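Local coordinates for secretion protein Snm4 (Mycobacterium xenopi, PDB 7B7J) that is the EccD5 component of the mycobacterial ESX-5 type VII secretion pore complex, to which it probably contributes this cytosolic ubiquitin-like domain, at residues A[24-29]-A[99-104]; A[40-45]-A[87-92]; A[18-23]-A[33-38]. All blocks are in the same frame, centred on the assembly; numbering follows the deposited sequence.

Contact 1. Residues A[24-29]-A[99-104]; sequences AIMAAD and RLWLKF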
loop_
_atom_site.group_PDB
_atom_site.type_symbol
_atom_site.label_atom_id
_atom_site.label_comp_id
_atom_site.label_asym_id
_atom_site.label_seq_id
_atom_site.Cartn_x
_atom_site.Cartn_y
_atom_site.Cartn_z
ATOM N N ALA A 24 8.189 1.493 -3.218
ATOM C CA ALA A 24 8.451 0.210 -2.574
ATOM C C ALA A 24 7.335 -0.077 -1.527
ATOM O O ALA A 24 7.112 0.840 -0.717
ATOM C CB ALA A 24 9.736 0.327 -1.968
ATOM N N ILE A 25 6.601 -1.156 -1.712
ATOM C CA ILE A 25 5.546 -1.600 -0.780
ATOM C C ILE A 25 6.037 -2.726 0.139
ATOM O O ILE A 25 6.584 -3.730 -0.427
ATOM C CB ILE A 25 4.225 -1.957 -1.523
ATOM C CG1 ILE A 25 3.862 -0.829 -2.465
ATOM C CG2 ILE A 25 3.173 -2.282 -0.536
ATOM C CD1 ILE A 25 3.406 0.420 -1.802
ATOM N N MET A 26 5.977 -2.503 1.455
ATOM C CA MET A 26 6.367 -3.609 2.336
ATOM C C MET A 26 5.062 -4.326 2.693
ATOM O O MET A 26 4.148 -3.665 3.310
ATOM C CB MET A 26 7.127 -3.103 3.525
ATOM C CG MET A 26 8.247 -2.259 3.223
ATOM S SD MET A 26 9.566 -3.263 2.418
ATOM C CE MET A 26 9.960 -4.552 3.531
ATOM N N ALA A 27 5.052 -5.680 2.622
ATOM C CA ALA A 27 3.876 -6.465 3.068
ATOM C C ALA A 27 4.420 -7.731 3.604
ATOM O O ALA A 27 5.216 -8.388 2.883
ATOM C CB ALA A 27 2.993 -6.813 1.864
ATOM N N ALA A 28 4.042 -8.232 4.749
ATOM C CA ALA A 28 4.555 -9.507 5.230
ATOM C C ALA A 28 6.081 -9.621 5.128
ATOM O O ALA A 28 6.533 -10.729 4.801
ATOM C CB ALA A 28 3.917 -10.705 4.496
ATOM N N ASP A 29 6.890 -8.574 5.502
ATOM C CA ASP A 29 8.337 -8.596 5.438
ATOM C C ASP A 29 8.846 -8.755 4.045
ATOM O O ASP A 29 10.066 -8.901 3.933
ATOM C CB ASP A 29 8.835 -9.595 6.413
ATOM C CG ASP A 29 8.438 -9.265 7.836
ATOM O OD1 ASP A 29 8.723 -8.139 8.355
ATOM O OD2 ASP A 29 7.886 -10.202 8.411
ATOM N N ARG A 99 9.138 4.365 0.379
ATOM C CA ARG A 99 8.727 3.080 0.821
ATOM C C ARG A 99 7.496 3.296 1.790
ATOM O O ARG A 99 7.532 4.213 2.668
ATOM C CB ARG A 99 9.822 2.373 1.636
ATOM C CG ARG A 99 9.537 0.996 2.060
ATOM C CD ARG A 99 10.774 0.376 2.624
ATOM N NE ARG A 99 11.781 0.044 1.518
ATOM C CZ ARG A 99 12.799 0.764 1.158
ATOM N NH1 ARG A 99 13.258 1.649 2.008
ATOM N NH2 ARG A 99 13.423 0.439 0.035
ATOM N N LEU A 100 6.498 2.445 1.588
ATOM C CA LEU A 100 5.197 2.449 2.336
ATOM C C LEU A 100 4.901 1.052 2.862
ATOM O O LEU A 100 5.268 0.092 2.215
ATOM C CB LEU A 100 4.085 2.889 1.392
ATOM C CG LEU A 100 4.155 4.250 0.744
ATOM C CD1 LEU A 100 2.951 4.404 -0.188
ATOM C CD2 LEU A 100 4.287 5.308 1.848
ATOM N N TRP A 101 4.287 0.932 4.021
ATOM C CA TRP A 101 3.893 -0.314 4.628
ATOM C C TRP A 101 2.370 -0.471 4.496
ATOM O O TRP A 101 1.645 0.353 4.820
ATOM C CB TRP A 101 4.350 -0.359 6.067
ATOM C CG TRP A 101 5.828 -0.688 6.253
ATOM C CD1 TRP A 101 6.303 -1.829 6.834
ATOM C CD2 TRP A 101 6.993 0.187 6.082
ATOM N NE1 TRP A 101 7.665 -1.838 6.910
ATOM C CE2 TRP A 101 8.147 -0.606 6.460
ATOM C CE3 TRP A 101 7.125 1.542 5.649
ATOM C CZ2 TRP A 101 9.463 -0.049 6.432
ATOM C CZ3 TRP A 101 8.417 2.044 5.552
ATOM C CH2 TRP A 101 9.491 1.265 5.948
ATOM N N LEU A 102 1.994 -1.582 3.922
ATOM C CA LEU A 102 0.553 -1.862 3.781
ATOM C C LEU A 102 0.114 -2.549 5.035
ATOM O O LEU A 102 0.648 -3.671 5.377
ATOM C CB LEU A 102 0.391 -2.704 2.517
ATOM C CG LEU A 102 -1.054 -3.100 2.186
ATOM C CD1 LEU A 102 -1.989 -1.907 1.972
ATOM C CD2 LEU A 102 -0.960 -3.991 0.919
ATOM N N LYS A 103 -0.828 -1.980 5.829
ATOM C CA LYS A 103 -1.065 -2.454 7.163
ATOM C C LYS A 103 -2.623 -2.497 7.325
ATOM O O LYS A 103 -3.306 -1.694 6.779
ATOM C CB LYS A 103 -0.505 -1.430 8.196
ATOM C CG LYS A 103 0.995 -1.348 8.297
ATOM C CD LYS A 103 1.578 -0.559 9.319
ATOM C CE LYS A 103 1.750 -1.391 10.583
ATOM N NZ LYS A 103 1.762 -0.511 11.786
ATOM N N PHE A 104 -3.090 -3.357 8.166
ATOM C CA PHE A 104 -4.526 -3.538 8.473
ATOM C C PHE A 104 -4.749 -3.044 9.876
ATOM O O PHE A 104 -4.119 -3.466 10.780
ATOM C CB PHE A 104 -4.995 -4.980 8.328
ATOM C CG PHE A 104 -6.474 -5.223 8.483
ATOM C CD1 PHE A 104 -7.421 -4.741 7.589
ATOM C CD2 PHE A 104 -6.974 -5.759 9.644
ATOM C CE1 PHE A 104 -8.784 -4.871 7.723
ATOM C CE2 PHE A 104 -8.349 -5.907 9.810
ATOM C CZ PHE A 104 -9.276 -5.440 8.867
HETATM O O HOH W 1 3.690 -4.221 6.161
#
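Met26 lies over one face of the Trp101 indole, the two side chains side by side and pointing the same way. Its CB sits 3.7 Å from the centroid of the five-membered ring, 14° off the ring normal, a CH-pi contact, while CG rests 3.6 Å from CE2. Chi1 of -52° lays CG over the ring and 3.7 Å from Arg99 CG; the chain then bends, and SD stands obliquely to the indole in a longer Met-aromatic contact and near the edge of the Arg99 guanidinium. On the other face, Ile25 CD1 meets Leu100 CB at 4.1 Å and Ile25 CG2 faces Leu102 CB. Ile25 also packs on Leu49 of helix 42-60, and Leu100 and Leu102 on Leu75 of strand 70-76. Three straight backbone bonds between the parallel strands set this register: Leu100 N to Ala24 O (2.9 Å), Met26 N to Leu100 O (2.8 Å) and Leu102 N to Met26 O (3.1 Å). A water donates to Met26 O and Leu102 O. Farther out, Arg99 NH2 bonds Gln31 OE1 on strand 30-37. The parallel central pair of this ubiquitin-like sheet thus separates an aliphatic, helix-facing core from a mixed aromatic, sulfur and guanidinium surface.

Contact 2. Residues A[40-45]-A[87-92]; sequences APISVM and LSLTEQ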
loop_
_atom_site.group_PDB
_atom_site.type_symbol
_atom_site.label_atom_id
_atom_site.label_comp_id
_atom_site.label_asym_id
_atom_site.label_seq_id
_atom_site.Cartn_x
_atom_site.Cartn_y
_atom_site.Cartn_z
ATOM N N ALA A 40 -3.743 9.787 -8.544
ATOM C CA ALA A 40 -5.038 9.264 -8.055
ATOM C C ALA A 40 -5.099 9.374 -6.551
ATOM O O ALA A 40 -4.089 9.109 -5.896
ATOM C CB ALA A 40 -5.112 7.825 -8.464
ATOM N N PRO A 41 -6.305 9.522 -5.960
ATOM C CA PRO A 41 -6.403 9.388 -4.512
ATOM C C PRO A 41 -5.991 8.018 -4.057
ATOM O O PRO A 41 -6.384 6.999 -4.707
ATOM C CB PRO A 41 -7.819 9.849 -4.273
ATOM C CG PRO A 41 -8.593 9.884 -5.511
ATOM C CD PRO A 41 -7.573 9.829 -6.617
ATOM N N ILE A 42 -5.370 7.956 -2.912
ATOM C CA ILE A 42 -5.030 6.647 -2.296
ATOM C C ILE A 42 -6.218 5.703 -2.207
ATOM O O ILE A 42 -5.963 4.513 -2.375
ATOM C CB ILE A 42 -4.300 6.866 -0.903
ATOM C CG1 ILE A 42 -3.008 7.690 -1.035
ATOM C CG2 ILE A 42 -4.164 5.615 -0.032
ATOM C CD1 ILE A 42 -2.005 7.285 -2.040
ATOM N N SER A 43 -7.329 6.224 -1.817
ATOM C CA SER A 43 -8.591 5.489 -1.634
ATOM C C SER A 43 -8.860 4.554 -2.824
ATOM O O SER A 43 -9.578 3.516 -2.615
ATOM C CB SER A 43 -9.724 6.351 -1.280
ATOM O OG SER A 43 -10.124 7.174 -2.376
ATOM N N VAL A 44 -8.611 5.001 -4.041
ATOM C CA VAL A 44 -9.013 4.133 -5.178
ATOM C C VAL A 44 -7.844 3.214 -5.448
ATOM O O VAL A 44 -8.020 2.176 -6.216
ATOM C CB VAL A 44 -9.349 4.929 -6.435
ATOM C CG1 VAL A 44 -10.531 5.823 -6.223
ATOM C CG2 VAL A 44 -8.126 5.585 -7.075
ATOM N N MET A 45 -6.653 3.277 -4.832
ATOM C CA MET A 45 -5.545 2.353 -5.065
ATOM C C MET A 45 -5.372 1.261 -4.030
ATOM O O MET A 45 -4.713 0.296 -4.282
ATOM C CB MET A 45 -4.218 3.138 -5.295
ATOM C CG MET A 45 -4.313 4.147 -6.588
ATOM S SD MET A 45 -2.697 4.632 -7.050
ATOM C CE MET A 45 -2.303 5.729 -5.715
ATOM N N LEU A 87 -6.182 12.132 -0.771
ATOM C CA LEU A 87 -5.084 12.832 -1.467
ATOM C C LEU A 87 -4.244 11.824 -2.205
ATOM O O LEU A 87 -4.181 10.561 -1.898
ATOM C CB LEU A 87 -4.278 13.569 -0.399
ATOM C CG LEU A 87 -4.904 14.687 0.412
ATOM C CD1 LEU A 87 -3.806 15.174 1.299
ATOM C CD2 LEU A 87 -5.392 15.784 -0.462
ATOM N N SER A 88 -3.616 12.343 -3.254
ATOM C CA SER A 88 -2.629 11.617 -4.090
ATOM C C SER A 88 -1.314 11.312 -3.325
ATOM O O SER A 88 -0.947 12.021 -2.388
ATOM C CB SER A 88 -2.435 12.179 -5.520
ATOM O OG SER A 88 -1.691 13.397 -5.330
ATOM N N LEU A 89 -0.521 10.409 -3.965
ATOM C CA LEU A 89 0.883 10.277 -3.583
ATOM C C LEU A 89 1.585 11.640 -3.674
ATOM O O LEU A 89 2.326 12.027 -2.758
ATOM C CB LEU A 89 1.554 9.278 -4.483
ATOM C CG LEU A 89 1.077 7.850 -4.307
ATOM C CD1 LEU A 89 1.510 6.908 -5.486
ATOM C CD2 LEU A 89 1.448 7.233 -2.959
ATOM N N THR A 90 1.472 12.269 -4.847
ATOM C CA THR A 90 2.189 13.569 -5.044
ATOM C C THR A 90 1.792 14.558 -3.942
ATOM O O THR A 90 2.717 15.270 -3.409
ATOM C CB THR A 90 1.923 14.124 -6.448
ATOM O OG1 THR A 90 2.403 13.072 -7.284
ATOM C CG2 THR A 90 2.473 15.491 -6.772
ATOM N N GLU A 91 0.515 14.686 -3.712
ATOM C CA GLU A 91 0.054 15.707 -2.708
ATOM C C GLU A 91 0.581 15.389 -1.350
ATOM O O GLU A 91 0.684 16.366 -0.534
ATOM C CB GLU A 91 -1.439 15.654 -2.695
ATOM C CG GLU A 91 -2.095 16.389 -3.875
ATOM C CD GLU A 91 -3.617 16.209 -3.980
ATOM O OE1 GLU A 91 -4.171 15.127 -3.743
ATOM O OE2 GLU A 91 -4.300 17.106 -4.462
ATOM N N GLN A 92 0.948 14.150 -1.014
ATOM C CA GLN A 92 1.394 13.706 0.297
ATOM C C GLN A 92 2.908 13.623 0.270
ATOM O O GLN A 92 3.458 12.950 1.160
ATOM C CB GLN A 92 0.667 12.418 0.730
ATOM C CG GLN A 92 -0.790 12.737 0.813
ATOM C CD GLN A 92 -1.511 11.542 1.317
ATOM O OE1 GLN A 92 -1.625 11.410 2.569
ATOM N NE2 GLN A 92 -2.151 10.794 0.454
HETATM O O HOH W 2 -1.445 8.957 -6.280
#
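Ile42 and Leu89 join the start of the long helix of the ubiquitin-like fold to a turn in the connection between strands 70-76 and 99-107, a turn built on an ST motif at Ser88. The apolar part is a small cluster. Ile42 CD1 touches Leu89 CD2 at 3.6 Å, the two side chains crossing at about a right angle, and Met45 CE meets the other branch, Leu89 CD1, at 4.0 Å. With chi1 -59°, Ile42 CG1 is anti to its carbonyl carbon and passes 3.5 Å from Gln92 NE2. Among polar links, Ile42 N donates to Leu87 O (3.0 Å) from above the carbonyl plane, 42° out of it. A water extends the join, giving to Ala40 O and accepting from Leu89 N, while Ser88 CA makes a CA-H...O contact with Ala40 O. Bonds inside 87-92 stiffen the turn: Ser88 N donates to the anti lone pair of Glu91 OE1, one half of a reciprocal pair. Gln92 OE1 takes the backbone N-H of Arg84, and its NE2 gives a weak bond to Ser88 O. In the return bond to Ser88, its OG, turned between its backbone N and carbonyl carbon (chi1 73°), accepts from Glu91 N at 3.0 Å.

Contact 3. Residues A[18-23]-A[33-38]; sequences PQAAVV and AVVLDA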
loop_
_atom_site.group_PDB
_atom_site.type_symbol
_atom_site.label_atom_id
_atom_site.label_comp_id
_atom_site.label_asym_id
_atom_site.label_seq_id
_atom_site.Cartn_x
_atom_site.Cartn_y
_atom_site.Cartn_z
ATOM N N PRO A 18 0.708 10.528 -18.549
ATOM C CA PRO A 18 0.233 10.498 -17.121
ATOM C C PRO A 18 1.456 10.404 -16.203
ATOM O O PRO A 18 2.295 9.555 -16.507
ATOM C CB PRO A 18 -0.538 9.174 -16.901
ATOM C CG PRO A 18 0.098 8.308 -18.000
ATOM C CD PRO A 18 0.184 9.291 -19.170
ATOM N N GLN A 19 1.494 11.107 -15.068
ATOM C CA GLN A 19 2.648 10.982 -14.139
ATOM C C GLN A 19 2.570 9.714 -13.283
ATOM O O GLN A 19 1.471 9.308 -12.899
ATOM C CB GLN A 19 2.812 12.219 -13.268
ATOM C CG GLN A 19 4.194 12.842 -13.330
ATOM C CD GLN A 19 4.166 14.269 -12.841
ATOM O OE1 GLN A 19 3.228 15.021 -13.104
ATOM N NE2 GLN A 19 5.201 14.649 -12.114
ATOM N N ALA A 20 3.735 9.144 -12.991
ATOM C CA ALA A 20 3.787 7.904 -12.198
ATOM C C ALA A 20 4.757 8.056 -11.035
ATOM O O ALA A 20 5.552 8.989 -11.054
ATOM C CB ALA A 20 4.221 6.768 -13.067
ATOM N N ALA A 21 4.624 7.193 -10.041
ATOM C CA ALA A 21 5.573 7.152 -8.911
ATOM C C ALA A 21 5.980 5.688 -8.830
ATOM O O ALA A 21 5.139 4.775 -8.714
ATOM C CB ALA A 21 4.881 7.672 -7.648
ATOM N N VAL A 22 7.271 5.442 -8.659
ATOM C CA VAL A 22 7.838 4.117 -8.374
ATOM C C VAL A 22 8.042 4.017 -6.830
ATOM O O VAL A 22 8.890 4.764 -6.265
ATOM C CB VAL A 22 9.187 4.052 -9.125
ATOM C CG1 VAL A 22 9.883 2.687 -8.777
ATOM C CG2 VAL A 22 9.008 4.242 -10.614
ATOM N N VAL A 23 7.312 3.067 -6.220
ATOM C CA VAL A 23 7.251 2.982 -4.775
ATOM C C VAL A 23 7.653 1.593 -4.389
ATOM O O VAL A 23 7.264 0.699 -5.068
ATOM C CB VAL A 23 5.913 3.447 -4.309
ATOM C CG1 VAL A 23 5.386 4.760 -4.830
ATOM C CG2 VAL A 23 4.793 2.585 -4.578
ATOM N N ALA A 33 8.161 -3.800 -5.626
ATOM C CA ALA A 33 8.300 -2.544 -6.345
ATOM C C ALA A 33 7.045 -2.425 -7.238
ATOM O O ALA A 33 6.722 -3.388 -8.015
ATOM C CB ALA A 33 9.539 -2.610 -7.227
ATOM N N VAL A 34 6.439 -1.252 -7.270
ATOM C CA VAL A 34 5.329 -0.993 -8.213
ATOM C C VAL A 34 5.407 0.369 -8.789
ATOM O O VAL A 34 5.823 1.242 -8.102
ATOM C CB VAL A 34 3.993 -1.134 -7.413
ATOM C CG1 VAL A 34 3.646 -2.572 -7.066
ATOM C CG2 VAL A 34 3.894 -0.362 -6.209
ATOM N N VAL A 35 4.854 0.495 -9.915
ATOM C CA VAL A 35 4.561 1.767 -10.624
ATOM C C VAL A 35 3.133 2.121 -10.391
ATOM O O VAL A 35 2.257 1.405 -10.878
ATOM C CB VAL A 35 4.993 1.741 -12.074
ATOM C CG1 VAL A 35 4.835 3.119 -12.718
ATOM C CG2 VAL A 35 6.472 1.311 -12.426
ATOM N N LEU A 36 2.935 3.255 -9.722
ATOM C CA LEU A 36 1.540 3.723 -9.355
ATOM C C LEU A 36 1.193 5.080 -9.988
ATOM O O LEU A 36 2.065 5.930 -10.197
ATOM C CB LEU A 36 1.282 3.764 -7.931
ATOM C CG LEU A 36 1.516 2.513 -7.141
ATOM C CD1 LEU A 36 1.433 2.705 -5.602
ATOM C CD2 LEU A 36 0.519 1.493 -7.597
ATOM N N ASP A 37 -0.059 5.294 -10.323
ATOM C CA ASP A 37 -0.494 6.659 -10.727
ATOM C C ASP A 37 -0.137 7.619 -9.566
ATOM O O ASP A 37 -0.667 7.465 -8.484
ATOM C CB ASP A 37 -1.982 6.657 -11.025
ATOM C CG ASP A 37 -2.667 7.915 -11.570
ATOM O OD1 ASP A 37 -2.414 8.964 -11.150
ATOM O OD2 ASP A 37 -3.612 7.686 -12.251
ATOM N N ALA A 38 0.557 8.697 -9.900
ATOM C CA ALA A 38 1.037 9.791 -8.963
ATOM C C ALA A 38 -0.099 10.754 -8.585
ATOM O O ALA A 38 0.197 11.562 -7.652
ATOM C CB ALA A 38 2.173 10.577 -9.674
HETATM O O HOH W 3 -1.184 10.498 -13.290
#
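Val23 packs its CG2 methyl against both Val34 and Leu36 on the helix-facing side of the N-terminal beta hairpin, strands 20-27 and 30-37 of the ubiquitin-like fold. Val23 and Val34 form a hydrogen-bonded antiparallel pair whose side chains cross obliquely, CG2 to CG2 at 3.5 Å, tighter than usual. Each of these methyls lies between its own backbone N and carbonyl carbon, with CG1 anti to the carbonyl carbon (chi1 -49° in Val23, -73° in Val34). Leu36 comes to the same Val23 methyl at about a right angle, bringing CD1 to 3.5 Å. Next along, Ala21 is paired with Leu36, and both side chains touch Leu89 beyond the hairpin. The reverse face is sparser: Val22 and Val35 make a non-hydrogen-bonded pair, CG2 to CG2 at 4.3 Å, while Val35 CG1, anti to its backbone N, turns to Ala20 CB at 3.7 Å. Reciprocal backbone bonds hold the alignment, Ala21 with Leu36 and Val23 with Val34, the latter pair nearly straight. Past the Ala20-Asp37 pair, whose side chains diverge, the strands stay joined: Ala38 CB lies against Gln19 C and O, and a water donates to Gln19 O and Asp37 OD1, which also accepts from His39 N. Gln19 O also receives Ala38 N at 3.2 Å, the donor lying above the carbonyl plane.

Strand 20-27 ties contacts 1 and 3 together: contact 3 takes its first half against 33-38, contact 1 its second half against 99-104, where strand 30-37 still runs along the other edge; their centres are about 15 Å apart in one mixed sheet. Contact 3 closes first along the chain; helix 42-60 then follows strand 30-37, bringing contact 2 about 11 Å from contact 3. Contact 2 lies about 16 Å from contact 1 and falls between its segments in sequence. Ile25 packs on Val34 and Leu100 on Leu89; Thr90 OG1 probably hydrogen-bonds Ala38 O, and Met45 and Leu89 touch the backbone O of Asp37. Sheet, helix start and 87-92 turn therefore close one compact ubiquitin-like domain.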